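Local coordinates for protein EreC (Klebsiella pneumoniae, PDB 6XCQ) that probably hydrolyses the macrolactone ring of erythromycin and related macrolides, an esterase activity linked to macrolide resistance, at residues E275-V289 / G319-A331. The protein carries 1 engineered substitution. Sequence-based numbering, arbitrary orientation.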
loop_
_atom_site.group_PDB
_atom_site.type_symbol
_atom_site.label_atom_id
_atom_site.label_comp_id
_atom_site.label_asym_id
_atom_site.label_seq_id
_atom_site.Cartn_x
_atom_site.Cartn_y
_atom_site.Cartn_z
ATOM N N GLU A 275 21.562 4.516 4.067
ATOM C CA GLU A 275 20.947 3.261 4.483
ATOM C C GLU A 275 19.827 3.515 5.485
ATOM O O GLU A 275 19.987 4.291 6.435
ATOM C CB GLU A 275 21.990 2.335 5.103
ATOM C CG GLU A 275 21.373 1.096 5.716
ATOM C CD GLU A 275 22.394 0.207 6.382
ATOM O OE1 GLU A 275 23.101 0.690 7.283
ATOM O OE2 GLU A 275 22.496 -0.972 5.995
ATOM N N GLY A 276 18.692 2.855 5.269
ATOM C CA GLY A 276 17.531 3.012 6.119
ATOM C C GLY A 276 16.584 4.135 5.739
ATOM O O GLY A 276 15.453 4.160 6.241
ATOM N N ASP A 277 16.991 5.061 4.860
ATOM C CA ASP A 277 16.133 6.209 4.564
ATOM C C ASP A 277 14.806 5.788 3.941
ATOM O O ASP A 277 13.786 6.454 4.158
ATOM C CB ASP A 277 16.855 7.207 3.656
ATOM C CG ASP A 277 17.482 8.370 4.436
ATOM O OD1 ASP A 277 17.393 8.397 5.692
ATOM O OD2 ASP A 277 18.057 9.272 3.784
ATOM N N THR A 278 14.775 4.669 3.206
ATOM C CA THR A 278 13.513 4.256 2.593
ATOM C C THR A 278 12.492 3.725 3.603
ATOM O O THR A 278 11.405 3.308 3.189
ATOM C CB THR A 278 13.759 3.213 1.497
ATOM O OG1 THR A 278 14.344 2.040 2.072
ATOM C CG2 THR A 278 14.700 3.771 0.427
ATOM N N SER A 279 12.779 3.749 4.906
ATOM C CA SER A 279 11.764 3.439 5.907
ATOM C C SER A 279 10.756 4.570 6.109
ATOM O O SER A 279 9.727 4.356 6.759
ATOM C CB SER A 279 12.416 3.141 7.263
ATOM O OG SER A 279 13.579 2.349 7.122
ATOM N N VAL A 280 11.015 5.761 5.570
ATOM C CA VAL A 280 10.231 6.926 5.979
ATOM C C VAL A 280 8.806 6.833 5.445
ATOM O O VAL A 280 7.838 7.042 6.183
ATOM C CB VAL A 280 10.930 8.223 5.534
ATOM C CG1 VAL A 280 9.954 9.377 5.545
ATOM C CG2 VAL A 280 12.109 8.523 6.456
ATOM N N ARG A 281 8.648 6.520 4.158
ATOM C CA ARG A 281 7.297 6.341 3.626
ATOM C C ARG A 281 6.551 5.215 4.341
ATOM O O ARG A 281 5.368 5.364 4.669
ATOM C CB ARG A 281 7.341 6.070 2.124
ATOM C CG ARG A 281 5.963 5.783 1.551
ATOM C CD ARG A 281 5.989 5.377 0.099
ATOM N NE ARG A 281 4.871 4.482 -0.202
ATOM C CZ ARG A 281 4.971 3.163 -0.354
ATOM N NH1 ARG A 281 6.155 2.557 -0.262
ATOM N NH2 ARG A 281 3.881 2.452 -0.624
ATOM N N ASP A 282 7.210 4.076 4.588
ATOM C CA ASP A 282 6.495 2.985 5.260
ATOM C C ASP A 282 6.104 3.344 6.686
ATOM O O ASP A 282 5.120 2.809 7.210
ATOM C CB ASP A 282 7.305 1.692 5.312
ATOM C CG ASP A 282 7.146 0.840 4.055
ATOM O OD1 ASP A 282 7.290 1.382 2.941
ATOM O OD2 ASP A 282 6.794 -0.349 4.198
ATOM N N SER A 283 6.865 4.206 7.353
ATOM C CA SER A 283 6.441 4.566 8.703
ATOM C C SER A 283 5.251 5.521 8.666
ATOM O O SER A 283 4.411 5.487 9.562
ATOM C CB SER A 283 7.600 5.174 9.503
ATOM O OG SER A 283 7.942 6.474 9.058
ATOM N N TYR A 284 5.160 6.361 7.631
ATOM C CA TYR A 284 3.940 7.127 7.409
ATOM C C TYR A 284 2.726 6.215 7.295
ATOM O O TYR A 284 1.736 6.390 8.014
ATOM C CB TYR A 284 4.073 7.987 6.152
ATOM C CG TYR A 284 2.804 8.729 5.848
ATOM C CD1 TYR A 284 2.510 9.920 6.502
ATOM C CD2 TYR A 284 1.878 8.229 4.934
ATOM C CE1 TYR A 284 1.344 10.610 6.248
ATOM C CE2 TYR A 284 0.709 8.913 4.666
ATOM C CZ TYR A 284 0.448 10.105 5.329
ATOM O OH TYR A 284 -0.710 10.803 5.085
ATOM N N MET A 285 2.780 5.236 6.378
ATOM C CA MET A 285 1.678 4.287 6.221
ATOM C C MET A 285 1.299 3.615 7.541
ATOM O O MET A 285 0.111 3.498 7.865
ATOM C CB MET A 285 2.046 3.227 5.175
ATOM C CG MET A 285 2.049 3.803 3.768
ATOM S SD MET A 285 2.099 2.524 2.517
ATOM C CE MET A 285 3.772 2.035 2.769
ATOM N N ALA A 286 2.295 3.149 8.308
ATOM C CA ALA A 286 2.001 2.524 9.598
ATOM C C ALA A 286 1.293 3.500 10.529
ATOM O O ALA A 286 0.371 3.117 11.258
ATOM C CB ALA A 286 3.281 2.014 10.263
ATOM N N GLY A 287 1.723 4.760 10.516
ATOM C CA GLY A 287 1.059 5.776 11.318
ATOM C C GLY A 287 -0.395 5.984 10.934
ATOM O O GLY A 287 -1.269 6.067 11.800
ATOM N N VAL A 288 -0.679 6.081 9.630
ATOM C CA VAL A 288 -2.067 6.297 9.211
ATOM C C VAL A 288 -2.941 5.128 9.650
ATOM O O VAL A 288 -4.042 5.330 10.173
ATOM C CB VAL A 288 -2.158 6.548 7.690
ATOM C CG1 VAL A 288 -3.602 6.517 7.228
ATOM C CG2 VAL A 288 -1.532 7.885 7.311
ATOM N N VAL A 289 -2.453 3.887 9.488
ATOM C CA VAL A 289 -3.246 2.713 9.870
ATOM C C VAL A 289 -3.480 2.695 11.377
ATOM O O VAL A 289 -4.593 2.438 11.854
ATOM C CB VAL A 289 -2.562 1.408 9.411
ATOM C CG1 VAL A 289 -3.281 0.194 9.993
ATOM C CG2 VAL A 289 -2.552 1.302 7.882
ATOM N N GLY A 319 18.243 -1.455 -4.008
ATOM C CA GLY A 319 19.169 -0.441 -3.555
ATOM C C GLY A 319 19.127 -0.102 -2.083
ATOM O O GLY A 319 19.746 0.884 -1.674
ATOM N N GLU A 320 18.431 -0.890 -1.264
ATOM C CA GLU A 320 18.288 -0.612 0.163
ATOM C C GLU A 320 18.887 -1.763 0.959
ATOM O O GLU A 320 18.346 -2.875 0.957
ATOM C CB GLU A 320 16.824 -0.406 0.540
ATOM C CG GLU A 320 16.612 -0.244 2.034
ATOM C CD GLU A 320 17.191 1.058 2.574
ATOM O OE1 GLU A 320 18.349 1.032 3.056
ATOM O OE2 GLU A 320 16.486 2.100 2.517
ATOM N N LEU A 321 19.989 -1.485 1.663
ATOM C CA LEU A 321 20.623 -2.520 2.473
ATOM C C LEU A 321 19.724 -2.978 3.612
ATOM O O LEU A 321 19.759 -4.153 3.993
ATOM C CB LEU A 321 21.949 -2.019 3.034
ATOM C CG LEU A 321 23.134 -1.991 2.078
ATOM C CD1 LEU A 321 24.390 -1.719 2.870
ATOM C CD2 LEU A 321 23.241 -3.307 1.328
ATOM N N THR A 322 18.927 -2.072 4.176
ATOM C CA THR A 322 18.018 -2.439 5.247
ATOM C C THR A 322 17.010 -1.316 5.387
ATOM O O THR A 322 17.399 -0.154 5.542
ATOM C CB THR A 322 18.762 -2.663 6.578
ATOM O OG1 THR A 322 19.643 -3.788 6.473
ATOM C CG2 THR A 322 17.781 -2.905 7.721
ATOM N N ALA A 323 15.723 -1.632 5.284
ATOM C CA ALA A 323 14.676 -0.678 5.626
ATOM C C ALA A 323 13.699 -1.338 6.583
ATOM O O ALA A 323 13.538 -2.566 6.609
ATOM C CB ALA A 323 13.926 -0.154 4.407
ATOM N N VAL A 324 13.078 -0.505 7.403
ATOM C CA VAL A 324 12.046 -0.948 8.330
ATOM C C VAL A 324 10.714 -0.875 7.586
ATOM O O VAL A 324 10.349 0.211 7.114
ATOM C CB VAL A 324 12.032 -0.070 9.583
ATOM C CG1 VAL A 324 10.872 -0.450 10.483
ATOM C CG2 VAL A 324 13.357 -0.190 10.317
ATOM N N PRO A 325 10.005 -1.982 7.411
ATOM C CA PRO A 325 8.732 -1.939 6.683
ATOM C C PRO A 325 7.593 -1.493 7.581
ATOM O O PRO A 325 7.674 -1.553 8.806
ATOM C CB PRO A 325 8.518 -3.393 6.247
ATOM C CG PRO A 325 9.219 -4.175 7.323
ATOM C CD PRO A 325 10.371 -3.351 7.810
ATOM N N MET A 326 6.504 -1.073 6.930
ATOM C CA MET A 326 5.275 -0.742 7.647
ATOM C C MET A 326 4.879 -1.848 8.627
ATOM O O MET A 326 4.538 -1.580 9.784
ATOM C CB MET A 326 4.148 -0.485 6.645
ATOM C CG MET A 326 2.772 -0.338 7.291
ATOM S SD MET A 326 1.412 -0.397 6.098
ATOM C CE MET A 326 1.498 -2.096 5.535
ATOM N N GLY A 327 4.937 -3.109 8.188
ATOM C CA GLY A 327 4.508 -4.199 9.055
ATOM C C GLY A 327 5.296 -4.313 10.352
ATOM O O GLY A 327 4.756 -4.755 11.371
ATOM N N GLN A 328 6.574 -3.924 10.340
ATOM C CA GLN A 328 7.374 -4.023 11.556
ATOM C C GLN A 328 6.899 -3.013 12.593
ATOM O O GLN A 328 6.909 -3.303 13.797
ATOM C CB GLN A 328 8.868 -3.834 11.250
ATOM C CG GLN A 328 9.801 -4.041 12.475
ATOM C CD GLN A 328 11.290 -4.102 12.132
ATOM O OE1 GLN A 328 11.683 -3.988 10.970
ATOM N NE2 GLN A 328 12.129 -4.291 13.156
ATOM N N HIS A 329 6.458 -1.829 12.144
ATOM C CA HIS A 329 5.820 -0.882 13.055
ATOM C C HIS A 329 4.517 -1.453 13.599
ATOM O O HIS A 329 4.278 -1.450 14.811
ATOM C CB HIS A 329 5.538 0.455 12.350
ATOM C CG HIS A 329 6.760 1.219 11.934
ATOM N ND1 HIS A 329 7.347 2.178 12.730
ATOM C CD2 HIS A 329 7.489 1.181 10.791
ATOM C CE1 HIS A 329 8.381 2.703 12.094
ATOM N NE2 HIS A 329 8.487 2.117 10.913
ATOM N N LEU A 330 3.652 -1.941 12.708
ATOM C CA LEU A 330 2.357 -2.458 13.132
ATOM C C LEU A 330 2.486 -3.662 14.050
ATOM O O LEU A 330 1.665 -3.839 14.961
ATOM C CB LEU A 330 1.523 -2.824 11.908
ATOM C CG LEU A 330 1.121 -1.649 11.025
ATOM C CD1 LEU A 330 0.325 -2.179 9.813
ATOM C CD2 LEU A 330 0.322 -0.610 11.847
ATOM N N ALA A 331 3.488 -4.507 13.831
ATOM C CA ALA A 331 3.719 -5.626 14.745
ATOM C C ALA A 331 4.066 -5.176 16.158
ATOM O O ALA A 331 4.024 -6.005 17.076
ATOM C CB ALA A 331 4.837 -6.531 14.220
HETATM O O HOH W 1 23.003 -3.358 6.777
HETATM O O HOH W 2 9.197 2.217 8.550
#
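The A286 methyl group sits among M326, H329 and L330 where helix 279-289 packs on the short helix 326-330. Their axes cross at -42°, 8.2 Å apart at the closest approach. Both helices lie against strand 301-304 of the mixed central sheet, within the erythromycin esterase domain. This end is the tight one. The CB of A286 lies 3.4 Å from the CB of H329. M326 runs its CG along A286, and its SD touches M285 CB. CD2 of L330 reaches both A286 O and CG1 of V289. M326, L330 and V289 also touch L303 of the strand beneath.

D282 ties the start of the second helix to the first. M326 N donates to the anti lone pair of D282 OD2, at 2.8 Å. The same oxygen also accepts from N309, probably the engineered residue, so in this variant two donors hold it.

The other end, of loop and strand, is more polar; its outer edge, E275 and L321, is exposed. The chain at G276 begins a type I turn that leads into the helix. E320 extends from its backbone with CG anti to N (chi1 175°), then bends at chi2, which brings its carboxylate to the turn. G276 N meets OE1 on the syn side, 31° out of the carboxylate plane. Further out, E275 OE2 lies against L321 CB and accepts from a water. S279 OG joins the turn to the chain just after the strand: it accepts from V324 N at 2.9 Å and donates to G276 O.

H329 borders the partly exposed side. S283 CA lies over one face of its ring, 4.2 Å from the centroid. A second water donates to S279 O and V324 O, and it lies 2.5 Å from H329 NE2.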